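PDB 5IQK: beta-lactamase Rm3 from Uncultured bacterium, which hydrolyses beta-lactam antibiotics as a subclass B3 metallo-beta-lactamase that carries zinc ions, and so probably confers resistance on bacteria that produce it. Local coordinates for residues A[22-27]-A[61-66]; A[43-48]-A[72-77]; A[148-153]-A[161-166]. One frame throughout, in Å; residues are numbered along the deposited sequence.

Contact 1: residues A[22-27]-A[61-66]; sequences NTYYVG and GALGFR
Tyr24 and Phe65 meet because both side chains leave the backbone the same way, CG anti to the carbonyl carbon and beside the backbone N (chi1 -59° and -58°). Each ring is thereby sent toward the other segment, and the two side chains cross at about a right angle. The result is a T-shaped, edge-to-face pair: the rim of Phe65 points at one face of Tyr24, with ring centroids 5.2 Å apart and planes inclined at 64°. Phe65 CE2 does most of the touching, 3.8 Å from Tyr24 CZ and displaced from the middle of the tyrosine ring toward its rim. Next to it, Phe65 CZ reaches the hydroxyl end, 3.8 Å from Tyr24 OH, which lies in the plane of the phenylalanine ring at its edge.

The second half of the contact is made by one methyl group. Leu63 CD1 touches two side chains of the other segment, 3.6 Å from Tyr24 CB and 3.6 Å from Val26 CG1, with the first carbons of the tyrosine ring close by. Leu63 and Tyr24 run past each other in opposite directions.

Between Leu63 and Phe65 the chain leaves helix 53-62 through a Schellman motif. Gly64 takes a positive phi, a conformation where a side chain would collide with the carbonyl O of Leu63, and Gly64 N returns a hydrogen bond to Gly61 O at 2.8 Å. That turn brings both Leu63 and Phe65 against Tyr24 of strand 23-25. No hydrogen bond crosses between the segments; the contact is purely apolar and aromatic. Beyond it, Phe65 also packs on Leu35 of the next strand and makes another edge-to-face pair with His42, while Val26 rests on Ile56 and Ile60 of helix 53-62.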
ATOM      1  N   ASN A  22       6.629  14.219  -9.231  1.00 25.62           N
ATOM      2  CA  ASN A  22       5.433  14.603  -8.498  1.00 25.49           C
ATOM      3  C   ASN A  22       4.991  13.545  -7.484  1.00 21.66           C
ATOM      4  O   ASN A  22       3.869  13.602  -6.994  1.00 21.59           O
ATOM      5  CB  ASN A  22       4.286  14.903  -9.469  1.00 22.37           C
ATOM      6  CG  ASN A  22       3.927  13.705 -10.343  1.00 24.07           C
ATOM      7  OD1 ASN A  22       4.797  12.938 -10.752  1.00 28.72           O
ATOM      8  ND2 ASN A  22       2.638  13.532 -10.613  1.00 24.83           N
ATOM      9  N   THR A  23       5.870  12.589  -7.192  1.00 21.25           N
ATOM     10  CA  THR A  23       5.561  11.520  -6.229  1.00 22.06           C
ATOM     11  C   THR A  23       6.279  11.748  -4.896  1.00 20.90           C
ATOM     12  O   THR A  23       7.504  11.845  -4.867  1.00 22.80           O
ATOM     13  CB  THR A  23       5.955  10.136  -6.782  1.00 21.80           C
ATOM     14  OG1 THR A  23       5.242   9.867  -8.000  1.00 23.70           O
ATOM     15  CG2 THR A  23       5.644   9.024  -5.749  1.00 19.05           C
ATOM     16  N   TYR A  24       5.519  11.815  -3.803  1.00 19.27           N
ATOM     17  CA  TYR A  24       6.097  12.097  -2.483  1.00 22.84           C
ATOM     18  C   TYR A  24       5.723  11.026  -1.468  1.00 19.49           C
ATOM     19  O   TYR A  24       4.632  10.463  -1.552  1.00 19.98           O
ATOM     20  CB  TYR A  24       5.611  13.426  -1.939  1.00 19.19           C
ATOM     21  CG  TYR A  24       5.925  14.607  -2.825  1.00 19.55           C
ATOM     22  CD1 TYR A  24       6.984  15.442  -2.528  1.00 23.92           C
ATOM     23  CD2 TYR A  24       5.164  14.878  -3.955  1.00 23.62           C
ATOM     24  CE1 TYR A  24       7.282  16.535  -3.333  1.00 25.86           C
ATOM     25  CE2 TYR A  24       5.456  15.965  -4.758  1.00 21.88           C
ATOM     26  CZ  TYR A  24       6.519  16.783  -4.440  1.00 23.84           C
ATOM     27  OH  TYR A  24       6.817  17.865  -5.238  1.00 24.54           O
ATOM     28  N   TYR A  25       6.590  10.806  -0.483  1.00 18.56           N
ATOM     29  CA  TYR A  25       6.268   9.949   0.671  1.00 20.37           C
ATOM     30  C   TYR A  25       5.682  10.775   1.824  1.00 19.76           C
ATOM     31  O   TYR A  25       6.286  11.760   2.249  1.00 23.68           O
ATOM     32  CB  TYR A  25       7.512   9.210   1.148  1.00 18.03           C
ATOM     33  CG  TYR A  25       7.218   8.127   2.180  1.00 17.04           C
ATOM     34  CD1 TYR A  25       6.805   6.865   1.783  1.00 20.36           C
ATOM     35  CD2 TYR A  25       7.340   8.384   3.536  1.00 17.71           C
ATOM     36  CE1 TYR A  25       6.535   5.863   2.718  1.00 19.76           C
ATOM     37  CE2 TYR A  25       7.077   7.375   4.496  1.00 19.38           C
ATOM     38  CZ  TYR A  25       6.670   6.135   4.067  1.00 18.94           C
ATOM     39  OH  TYR A  25       6.400   5.152   4.988  1.00 17.70           O
ATOM     40  N   VAL A  26       4.509  10.385   2.322  1.00 18.68           N
ATOM     41  CA  VAL A  26       3.864  11.123   3.412  1.00 16.43           C
ATOM     42  C   VAL A  26       3.425  10.195   4.549  1.00 17.46           C
ATOM     43  O   VAL A  26       2.594  10.573   5.385  1.00 19.49           O
ATOM     44  CB  VAL A  26       2.639  11.926   2.911  1.00 20.44           C
ATOM     45  CG1 VAL A  26       3.084  13.055   1.998  1.00 19.94           C
ATOM     46  CG2 VAL A  26       1.661  11.020   2.194  1.00 19.56           C
ATOM     47  N   GLY A  27       4.011   9.000   4.584  1.00 18.80           N
ATOM     48  CA  GLY A  27       3.656   7.992   5.563  1.00 17.48           C
ATOM     49  C   GLY A  27       4.458   8.041   6.860  1.00 19.92           C
ATOM     50  O   GLY A  27       4.963   9.092   7.273  1.00 18.15           O
ATOM     51  N   GLY A  61       0.877  18.685   4.457  1.00 24.75           N
ATOM     52  CA  GLY A  61       1.074  20.108   4.690  1.00 29.50           C
ATOM     53  C   GLY A  61       2.530  20.527   4.753  1.00 27.39           C
ATOM     54  O   GLY A  61       2.911  21.578   4.225  1.00 28.98           O
ATOM     55  N   ALA A  62       3.346  19.710   5.407  1.00 25.81           N
ATOM     56  CA  ALA A  62       4.762  20.016   5.590  1.00 27.11           C
ATOM     57  C   ALA A  62       5.475  20.107   4.246  1.00 29.17           C
ATOM     58  O   ALA A  62       6.446  20.845   4.096  1.00 27.72           O
ATOM     59  CB  ALA A  62       5.424  18.971   6.478  1.00 27.48           C
ATOM     60  N   LEU A  63       4.967  19.368   3.268  1.00 23.34           N
ATOM     61  CA  LEU A  63       5.494  19.390   1.910  1.00 25.73           C
ATOM     62  C   LEU A  63       5.029  20.622   1.140  1.00 23.07           C
ATOM     63  O   LEU A  63       5.515  20.886   0.043  1.00 26.17           O
ATOM     64  CB  LEU A  63       5.080  18.134   1.147  1.00 25.98           C
ATOM     65  CG  LEU A  63       5.783  16.844   1.587  1.00 23.57           C
ATOM     66  CD1 LEU A  63       5.217  15.650   0.814  1.00 22.52           C
ATOM     67  CD2 LEU A  63       7.288  16.948   1.394  1.00 22.96           C
ATOM     68  N   GLY A  64       4.040  21.322   1.687  1.00 22.86           N
ATOM     69  CA  GLY A  64       3.472  22.484   1.026  1.00 29.12           C
ATOM     70  C   GLY A  64       2.222  22.177   0.222  1.00 30.78           C
ATOM     71  O   GLY A  64       1.827  22.974  -0.636  1.00 26.95           O
ATOM     72  N   PHE A  65       1.595  21.031   0.493  1.00 27.31           N
ATOM     73  CA  PHE A  65       0.332  20.697  -0.162  1.00 26.58           C
ATOM     74  C   PHE A  65      -0.816  20.673   0.842  1.00 26.23           C
ATOM     75  O   PHE A  65      -0.602  20.872   2.037  1.00 27.61           O
ATOM     76  CB  PHE A  65       0.446  19.353  -0.890  1.00 22.18           C
ATOM     77  CG  PHE A  65       1.534  19.322  -1.930  1.00 25.33           C
ATOM     78  CD1 PHE A  65       1.396  20.036  -3.119  1.00 25.08           C
ATOM     79  CD2 PHE A  65       2.705  18.609  -1.711  1.00 24.56           C
ATOM     80  CE1 PHE A  65       2.397  20.026  -4.080  1.00 25.40           C
ATOM     81  CE2 PHE A  65       3.708  18.589  -2.668  1.00 23.65           C
ATOM     82  CZ  PHE A  65       3.553  19.302  -3.857  1.00 29.16           C
ATOM     83  N   ARG A  66      -2.029  20.412   0.361  1.00 28.02           N
ATOM     84  CA  ARG A  66      -3.211  20.419   1.223  1.00 26.00           C
ATOM     85  C   ARG A  66      -4.071  19.172   1.037  1.00 28.50           C
ATOM     86  O   ARG A  66      -4.262  18.710  -0.084  1.00 27.49           O
ATOM     87  CB  ARG A  66      -4.073  21.652   0.964  1.00 31.07           C
ATOM     88  CG  ARG A  66      -3.329  22.973   1.053  1.00 31.27           C
ATOM     89  CD  ARG A  66      -4.205  24.109   0.584  1.00 35.67           C
ATOM     90  NE  ARG A  66      -5.363  24.287   1.455  1.00 42.25           N
ATOM     91  CZ  ARG A  66      -6.598  24.524   1.020  1.00 47.35           C
ATOM     92  NH1 ARG A  66      -6.836  24.638  -0.283  1.00 42.38           N
ATOM     93  NH2 ARG A  66      -7.590  24.674   1.891  1.00 48.13           N
TER

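Contact 2: residues A[43-48]-A[72-77]. With ZN (zinc ion), chain C.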
ATOM      1  N   VAL A  43      -3.478  12.650  -5.831  1.00 20.74           N
ATOM      2  CA  VAL A  43      -3.847  11.279  -5.491  1.00 15.96           C
ATOM      3  C   VAL A  43      -3.078  10.886  -4.240  1.00 21.55           C
ATOM      4  O   VAL A  43      -1.888  11.189  -4.116  1.00 21.25           O
ATOM      5  CB  VAL A  43      -3.534  10.309  -6.624  1.00 21.58           C
ATOM      6  CG1 VAL A  43      -3.910   8.862  -6.218  1.00 22.24           C
ATOM      7  CG2 VAL A  43      -4.287  10.717  -7.882  1.00 23.02           C
ATOM      8  N   LEU A  44      -3.773  10.247  -3.300  1.00 20.09           N
ATOM      9  CA  LEU A  44      -3.156   9.776  -2.066  1.00 17.71           C
ATOM     10  C   LEU A  44      -3.317   8.276  -1.999  1.00 20.88           C
ATOM     11  O   LEU A  44      -4.402   7.769  -2.252  1.00 21.93           O
ATOM     12  CB  LEU A  44      -3.786  10.446  -0.844  1.00 22.26           C
ATOM     13  CG  LEU A  44      -3.237  10.077   0.529  1.00 22.03           C
ATOM     14  CD1 LEU A  44      -1.771  10.459   0.617  1.00 22.24           C
ATOM     15  CD2 LEU A  44      -4.040  10.766   1.623  1.00 24.68           C
ATOM     16  N   ILE A  45      -2.229   7.576  -1.707  1.00 20.44           N
ATOM     17  CA  ILE A  45      -2.262   6.123  -1.622  1.00 20.48           C
ATOM     18  C   ILE A  45      -2.066   5.666  -0.188  1.00 21.49           C
ATOM     19  O   ILE A  45      -1.032   5.942   0.426  1.00 20.86           O
ATOM     20  CB  ILE A  45      -1.196   5.478  -2.524  1.00 18.98           C
ATOM     21  CG1 ILE A  45      -1.309   6.028  -3.948  1.00 20.83           C
ATOM     22  CG2 ILE A  45      -1.350   3.956  -2.547  1.00 18.27           C
ATOM     23  CD1 ILE A  45      -0.326   5.413  -4.910  1.00 20.37           C
ATOM     24  N   ASP A  46      -3.091   4.970   0.312  1.00 18.55           N
ATOM     25  CA  ASP A  46      -3.167   4.355   1.642  1.00 19.90           C
ATOM     26  C   ASP A  46      -3.284   5.371   2.781  1.00 23.01           C
ATOM     27  O   ASP A  46      -2.920   6.550   2.643  1.00 20.94           O
ATOM     28  CB  ASP A  46      -1.981   3.424   1.868  1.00 21.07           C
ATOM     29  CG  ASP A  46      -2.315   1.976   1.533  1.00 24.56           C
ATOM     30  OD1 ASP A  46      -3.502   1.690   1.244  1.00 20.29           O
ATOM     31  OD2 ASP A  46      -1.400   1.125   1.589  1.00 23.48           O
ATOM     32  N   GLY A  47      -3.833   4.899   3.898  1.00 19.81           N
ATOM     33  CA  GLY A  47      -4.229   5.766   4.994  1.00 18.32           C
ATOM     34  C   GLY A  47      -3.697   5.374   6.364  1.00 18.40           C
ATOM     35  O   GLY A  47      -4.006   6.028   7.366  1.00 20.42           O
ATOM     36  N   GLY A  48      -2.886   4.322   6.415  1.00 19.02           N
ATOM     37  CA  GLY A  48      -2.269   3.898   7.667  1.00 16.29           C
ATOM     38  C   GLY A  48      -3.298   3.436   8.679  1.00 18.32           C
ATOM     39  O   GLY A  48      -4.426   3.101   8.310  1.00 19.11           O
ATOM     40  N   LEU A  72      -8.507  11.982  -5.072  1.00 23.68           N
ATOM     41  CA  LEU A  72      -8.685  10.533  -5.135  1.00 20.69           C
ATOM     42  C   LEU A  72      -7.776   9.857  -4.125  1.00 20.98           C
ATOM     43  O   LEU A  72      -6.599  10.189  -4.035  1.00 21.90           O
ATOM     44  CB  LEU A  72      -8.382  10.009  -6.535  1.00 19.77           C
ATOM     45  CG  LEU A  72      -8.502   8.502  -6.793  1.00 26.16           C
ATOM     46  CD1 LEU A  72      -9.912   7.979  -6.541  1.00 24.85           C
ATOM     47  CD2 LEU A  72      -8.043   8.183  -8.197  1.00 23.27           C
ATOM     48  N   ILE A  73      -8.332   8.917  -3.368  1.00 21.88           N
ATOM     49  CA  ILE A  73      -7.570   8.130  -2.405  1.00 20.93           C
ATOM     50  C   ILE A  73      -7.611   6.661  -2.823  1.00 19.30           C
ATOM     51  O   ILE A  73      -8.690   6.130  -3.098  1.00 21.44           O
ATOM     52  CB  ILE A  73      -8.138   8.266  -0.982  1.00 21.85           C
ATOM     53  CG1 ILE A  73      -8.152   9.738  -0.556  1.00 21.95           C
ATOM     54  CG2 ILE A  73      -7.357   7.385  -0.004  1.00 20.50           C
ATOM     55  CD1 ILE A  73      -8.881   9.984   0.743  1.00 17.83           C
ATOM     56  N   LEU A  74      -6.445   6.027  -2.896  1.00 17.67           N
ATOM     57  CA  LEU A  74      -6.349   4.623  -3.295  1.00 18.14           C
ATOM     58  C   LEU A  74      -5.993   3.737  -2.110  1.00 18.17           C
ATOM     59  O   LEU A  74      -5.262   4.142  -1.220  1.00 19.33           O
ATOM     60  CB  LEU A  74      -5.306   4.439  -4.387  1.00 17.25           C
ATOM     61  CG  LEU A  74      -5.482   5.426  -5.550  1.00 20.71           C
ATOM     62  CD1 LEU A  74      -4.400   5.224  -6.591  1.00 19.75           C
ATOM     63  CD2 LEU A  74      -6.867   5.317  -6.167  1.00 20.33           C
ATOM     64  N   ASN A  75      -6.520   2.520  -2.120  1.00 17.27           N
ATOM     65  CA  ASN A  75      -6.238   1.546  -1.078  1.00 16.97           C
ATOM     66  C   ASN A  75      -5.429   0.371  -1.630  1.00 18.36           C
ATOM     67  O   ASN A  75      -5.588  -0.009  -2.793  1.00 16.31           O
ATOM     68  CB  ASN A  75      -7.547   1.046  -0.459  1.00 18.60           C
ATOM     69  CG  ASN A  75      -7.335  -0.107   0.510  1.00 19.29           C
ATOM     70  OD1 ASN A  75      -7.798  -1.227   0.274  1.00 18.02           O
ATOM     71  ND2 ASN A  75      -6.607   0.153   1.588  1.00 19.03           N
ATOM     72  N   SER A  76      -4.556  -0.191  -0.803  1.00 18.95           N
ATOM     73  CA  SER A  76      -3.838  -1.406  -1.160  1.00 17.66           C
ATOM     74  C   SER A  76      -4.629  -2.630  -0.679  1.00 17.69           C
ATOM     75  O   SER A  76      -5.080  -3.444  -1.488  1.00 17.38           O
ATOM     76  CB  SER A  76      -2.436  -1.406  -0.558  1.00 20.12           C
ATOM     77  OG  SER A  76      -2.500  -1.213   0.843  1.00 18.11           O
ATOM     78  N   HIS A  77      -4.820  -2.750   0.631  1.00 16.96           N
ATOM     79  CA  HIS A  77      -5.720  -3.799   1.146  1.00 17.74           C
ATOM     80  C   HIS A  77      -6.409  -3.380   2.447  1.00 17.43           C
ATOM     81  O   HIS A  77      -6.074  -2.353   3.046  1.00 18.53           O
ATOM     82  CB  HIS A  77      -4.985  -5.141   1.316  1.00 16.34           C
ATOM     83  CG  HIS A  77      -3.919  -5.170   2.379  1.00 18.65           C
ATOM     84  ND1 HIS A  77      -2.652  -4.665   2.177  1.00 18.60           N
ATOM     85  CD2 HIS A  77      -3.898  -5.744   3.612  1.00 15.69           C
ATOM     86  CE1 HIS A  77      -1.914  -4.876   3.256  1.00 19.88           C
ATOM     87  NE2 HIS A  77      -2.645  -5.523   4.140  1.00 13.67           N
TER
HETATM   88 ZN    ZN C 401      -2.033  -6.585   5.809  1.00 17.40          ZN
HETATM   89  O   HOH W   1       0.425  -5.963   5.362  1.00 32.30           O
HETATM   90  O   HOH W   2      -1.027  -5.736   7.176  1.00 20.81           O
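Asp46 and Ser76 face each other just past the ends of two parallel strands, the serine hydroxyl approaching the carboxylate from the side between its oxygens. Ser76 OG donates to the syn lone pair of Asp46 OD2 at 2.7 Å, while Ser76 N reaches Asp46 OD1 at 3.0 Å, also on the syn side but 30° out of the carboxylate plane. With OG between its backbone N and carbonyl carbon (chi1 55°), Ser76 thus grips both oxygens of a buried acid, and Tyr177 OH gives OD2 a second partner. Next along the chain, His77 NE2 binds zinc at 2.1 Å; His79 and His155 complete the protein ligands, and Asp179 holds ND1.

Behind this polar end, Leu74 lies obliquely across Val43 and Ile45, its CD1 3.7 Å from Val43 CG1 and 4.1 Å from Ile45 CG1. Leu44 and Ile73 pair on the other face of the sheet. Leu44 N to Leu72 O, Leu74 N to Leu44 O and Asp46 N to Leu74 O are the backbone bonds.

Strands 42-45 and 70-74 are joined through helix 53-62 as a beta-alpha-beta crossover; helix 86-93 packs on Leu44 and Ile73, and strand 139-142 meets Val43 and Leu72.

Contact 3: residues A[148-153]-A[161-166]; sequences TAHATP and SWTWQS
His150 reaches across to Thr163 along the sheet surface. Its CB lies 3.8 Å from Ser161 O, which accepts His150 N, and its CG 4.1 Å from the same oxygen. With CG anti to the carbonyl carbon (chi1 -55°), the ring is carried over toward the neighbouring strand. CD2 passes 3.7 Å from the methyl Thr163 CG2, and at the tip NE2 is hydrogen-bonded to Thr163 OG1 at 2.9 Å; CE1 is farther from OG1, at 3.9 Å. The hydroxyl sits at the ring edge, in its plane, and either atom could be the donor. The two side chains cross at about a right angle, and Leu214 packs on both.

Ala149 and Trp162 meet on the opposite face of the sheet, as a non-hydrogen-bonded pair. Ala149 CB stands over one face of the six-membered indole ring, 3.8 Å from its centroid, in a CH-pi contact displaced toward the rim. The indole NE1 is held elsewhere, by Asn75 O.

At the end where the connecting loop joins the two strands, Thr152 OG1 and Ser161 OG share a 2.8 Å hydrogen bond of unsettled direction; Ser161 OG also accepts from Asp179 N, the residue that holds zinc ligand His77. Four backbone bonds tie the segments, two at Thr148–Thr163 and two at His150–Ser161, the straightest being Ser161 N to His150 O at 178°.

This is the pairing of an antiparallel beta hairpin, strands 145-151 and 160-168, in the second sheet of the alpha-beta/beta-alpha metallo-beta-lactamase sandwich; the loop joining them carries the zinc ligand His155.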
ATOM      1  N   THR A 148      -2.968   2.873 -12.598  1.00 25.17           N
ATOM      2  CA  THR A 148      -3.528   1.598 -13.025  1.00 21.45           C
ATOM      3  C   THR A 148      -3.458   0.618 -11.867  1.00 22.24           C
ATOM      4  O   THR A 148      -2.433   0.498 -11.193  1.00 22.04           O
ATOM      5  CB  THR A 148      -2.789   1.020 -14.256  1.00 22.10           C
ATOM      6  OG1 THR A 148      -2.872   1.951 -15.336  1.00 23.49           O
ATOM      7  CG2 THR A 148      -3.412  -0.294 -14.703  1.00 19.71           C
ATOM      8  N   ALA A 149      -4.577  -0.048 -11.618  1.00 20.01           N
ATOM      9  CA  ALA A 149      -4.667  -1.039 -10.553  1.00 19.87           C
ATOM     10  C   ALA A 149      -4.255  -2.419 -11.045  1.00 22.77           C
ATOM     11  O   ALA A 149      -4.571  -2.812 -12.168  1.00 23.67           O
ATOM     12  CB  ALA A 149      -6.073  -1.074 -10.002  1.00 21.85           C
ATOM     13  N   HIS A 150      -3.549  -3.156 -10.198  1.00 22.43           N
ATOM     14  CA  HIS A 150      -3.161  -4.521 -10.514  1.00 21.70           C
ATOM     15  C   HIS A 150      -3.570  -5.409  -9.359  1.00 20.70           C
ATOM     16  O   HIS A 150      -3.100  -5.223  -8.237  1.00 19.79           O
ATOM     17  CB  HIS A 150      -1.657  -4.627 -10.762  1.00 22.21           C
ATOM     18  CG  HIS A 150      -1.157  -3.695 -11.815  1.00 23.04           C
ATOM     19  ND1 HIS A 150      -1.057  -4.054 -13.142  1.00 26.12           N
ATOM     20  CD2 HIS A 150      -0.751  -2.406 -11.742  1.00 23.93           C
ATOM     21  CE1 HIS A 150      -0.601  -3.028 -13.839  1.00 25.27           C
ATOM     22  NE2 HIS A 150      -0.407  -2.016 -13.012  1.00 22.94           N
ATOM     23  N   ALA A 151      -4.441  -6.377  -9.624  1.00 19.68           N
ATOM     24  CA  ALA A 151      -4.857  -7.289  -8.557  1.00 20.55           C
ATOM     25  C   ALA A 151      -3.660  -8.084  -8.046  1.00 20.04           C
ATOM     26  O   ALA A 151      -3.008  -8.787  -8.826  1.00 21.84           O
ATOM     27  CB  ALA A 151      -5.956  -8.229  -9.051  1.00 23.79           C
ATOM     28  N   THR A 152      -3.359  -7.958  -6.748  1.00 18.87           N
ATOM     29  CA  THR A 152      -2.270  -8.733  -6.136  1.00 16.83           C
ATOM     30  C   THR A 152      -2.658  -9.309  -4.771  1.00 18.19           C
ATOM     31  O   THR A 152      -2.074  -8.979  -3.739  1.00 18.01           O
ATOM     32  CB  THR A 152      -0.962  -7.883  -5.985  1.00 20.06           C
ATOM     33  OG1 THR A 152      -1.206  -6.711  -5.191  1.00 18.47           O
ATOM     34  CG2 THR A 152      -0.421  -7.485  -7.355  1.00 22.03           C
ATOM     35  N   PRO A 153      -3.632 -10.211  -4.773  1.00 18.12           N
ATOM     36  CA  PRO A 153      -4.077 -10.846  -3.526  1.00 18.76           C
ATOM     37  C   PRO A 153      -3.101 -11.911  -3.009  1.00 16.23           C
ATOM     38  O   PRO A 153      -2.104 -12.240  -3.670  1.00 16.78           O
ATOM     39  CB  PRO A 153      -5.409 -11.489  -3.929  1.00 17.36           C
ATOM     40  CG  PRO A 153      -5.224 -11.829  -5.357  1.00 18.19           C
ATOM     41  CD  PRO A 153      -4.386 -10.701  -5.943  1.00 19.47           C
ATOM     42  N   SER A 161      -2.143  -3.591  -6.077  1.00 21.00           N
ATOM     43  CA  SER A 161      -0.949  -2.775  -6.267  1.00 18.62           C
ATOM     44  C   SER A 161      -1.232  -1.739  -7.365  1.00 20.00           C
ATOM     45  O   SER A 161      -2.131  -1.933  -8.190  1.00 19.47           O
ATOM     46  CB  SER A 161       0.254  -3.647  -6.630  1.00 16.77           C
ATOM     47  OG  SER A 161       0.528  -4.584  -5.593  1.00 17.55           O
ATOM     48  N   TRP A 162      -0.465  -0.650  -7.377  1.00 17.21           N
ATOM     49  CA  TRP A 162      -0.743   0.487  -8.247  1.00 19.45           C
ATOM     50  C   TRP A 162       0.497   0.920  -9.015  1.00 19.56           C
ATOM     51  O   TRP A 162       1.594   0.947  -8.461  1.00 19.90           O
ATOM     52  CB  TRP A 162      -1.259   1.673  -7.425  1.00 16.56           C
ATOM     53  CG  TRP A 162      -2.593   1.432  -6.784  1.00 20.15           C
ATOM     54  CD1 TRP A 162      -2.831   0.919  -5.537  1.00 17.62           C
ATOM     55  CD2 TRP A 162      -3.877   1.689  -7.364  1.00 21.65           C
ATOM     56  NE1 TRP A 162      -4.189   0.846  -5.310  1.00 18.23           N
ATOM     57  CE2 TRP A 162      -4.848   1.320  -6.414  1.00 20.00           C
ATOM     58  CE3 TRP A 162      -4.296   2.206  -8.590  1.00 19.40           C
ATOM     59  CZ2 TRP A 162      -6.216   1.451  -6.659  1.00 22.67           C
ATOM     60  CZ3 TRP A 162      -5.655   2.337  -8.830  1.00 21.54           C
ATOM     61  CH2 TRP A 162      -6.598   1.953  -7.870  1.00 21.08           C
ATOM     62  N   THR A 163       0.320   1.270 -10.287  1.00 21.23           N
ATOM     63  CA  THR A 163       1.418   1.809 -11.081  1.00 20.60           C
ATOM     64  C   THR A 163       1.027   3.114 -11.745  1.00 21.17           C
ATOM     65  O   THR A 163      -0.138   3.353 -12.063  1.00 20.88           O
ATOM     66  CB  THR A 163       1.879   0.851 -12.190  1.00 21.07           C
ATOM     67  OG1 THR A 163       0.777   0.577 -13.073  1.00 24.19           O
ATOM     68  CG2 THR A 163       2.428  -0.443 -11.608  1.00 26.01           C
ATOM     69  N   TRP A 164       2.031   3.947 -11.965  1.00 23.97           N
ATOM     70  CA  TRP A 164       1.865   5.206 -12.664  1.00 19.46           C
ATOM     71  C   TRP A 164       3.237   5.684 -13.099  1.00 24.21           C
ATOM     72  O   TRP A 164       4.247   5.102 -12.711  1.00 23.79           O
ATOM     73  CB  TRP A 164       1.181   6.240 -11.763  1.00 19.38           C
ATOM     74  CG  TRP A 164       2.003   6.655 -10.572  1.00 21.58           C
ATOM     75  CD1 TRP A 164       2.740   7.795 -10.442  1.00 20.68           C
ATOM     76  CD2 TRP A 164       2.178   5.926  -9.347  1.00 22.41           C
ATOM     77  NE1 TRP A 164       3.351   7.833  -9.216  1.00 24.76           N
ATOM     78  CE2 TRP A 164       3.025   6.696  -8.522  1.00 20.89           C
ATOM     79  CE3 TRP A 164       1.696   4.706  -8.868  1.00 21.93           C
ATOM     80  CZ2 TRP A 164       3.404   6.287  -7.255  1.00 22.43           C
ATOM     81  CZ3 TRP A 164       2.075   4.294  -7.601  1.00 23.39           C
ATOM     82  CH2 TRP A 164       2.917   5.077  -6.809  1.00 18.49           C
ATOM     83  N   GLN A 165       3.278   6.766 -13.872  1.00 23.20           N
ATOM     84  CA  GLN A 165       4.550   7.369 -14.254  1.00 27.02           C
ATOM     85  C   GLN A 165       4.712   8.733 -13.608  1.00 22.49           C
ATOM     86  O   GLN A 165       3.744   9.465 -13.439  1.00 22.63           O
ATOM     87  CB  GLN A 165       4.665   7.523 -15.780  1.00 29.64           C
ATOM     88  CG  GLN A 165       4.487   6.248 -16.563  1.00 34.56           C
ATOM     89  CD  GLN A 165       5.068   6.340 -17.961  1.00 43.69           C
ATOM     90  OE1 GLN A 165       5.240   7.434 -18.512  1.00 47.22           O
ATOM     91  NE2 GLN A 165       5.383   5.187 -18.542  1.00 43.25           N
ATOM     92  N   SER A 166       5.946   9.055 -13.238  1.00 24.14           N
ATOM     93  CA  SER A 166       6.281  10.380 -12.741  1.00 29.02           C
ATOM     94  C   SER A 166       7.470  10.883 -13.533  1.00 31.94           C
ATOM     95  O   SER A 166       8.382  10.115 -13.841  1.00 30.83           O
ATOM     96  CB  SER A 166       6.599  10.363 -11.246  1.00 27.03           C
ATOM     97  OG  SER A 166       5.407  10.358 -10.485  1.00 28.64           O
TER

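Contact 2 is the core of the three, every touching residue buried and His77 on zinc, whereas contacts 1 and 3 are only partly buried. Contacts 1 and 2 reach the same sheet; helix 53-62, which links the two strands of contact 2, runs out into segment 61-66, and the turn after it supplies the apolar packing of contact 1, with no hydrogen bond across. Val26 CG2 meets Leu44 CD1 between them. Parallel pairing and a buried carboxylate mark contact 2; contact 3, in the other sheet, has antiparallel pairing, hydroxyl and imidazole bonds and a CH-pi contact. Trp162 packs on Leu74 and Trp164 on Ile45, joining contacts 3 and 2. Ser166 OG probably hydrogen-bonds Asn22 OD1 of contact 1.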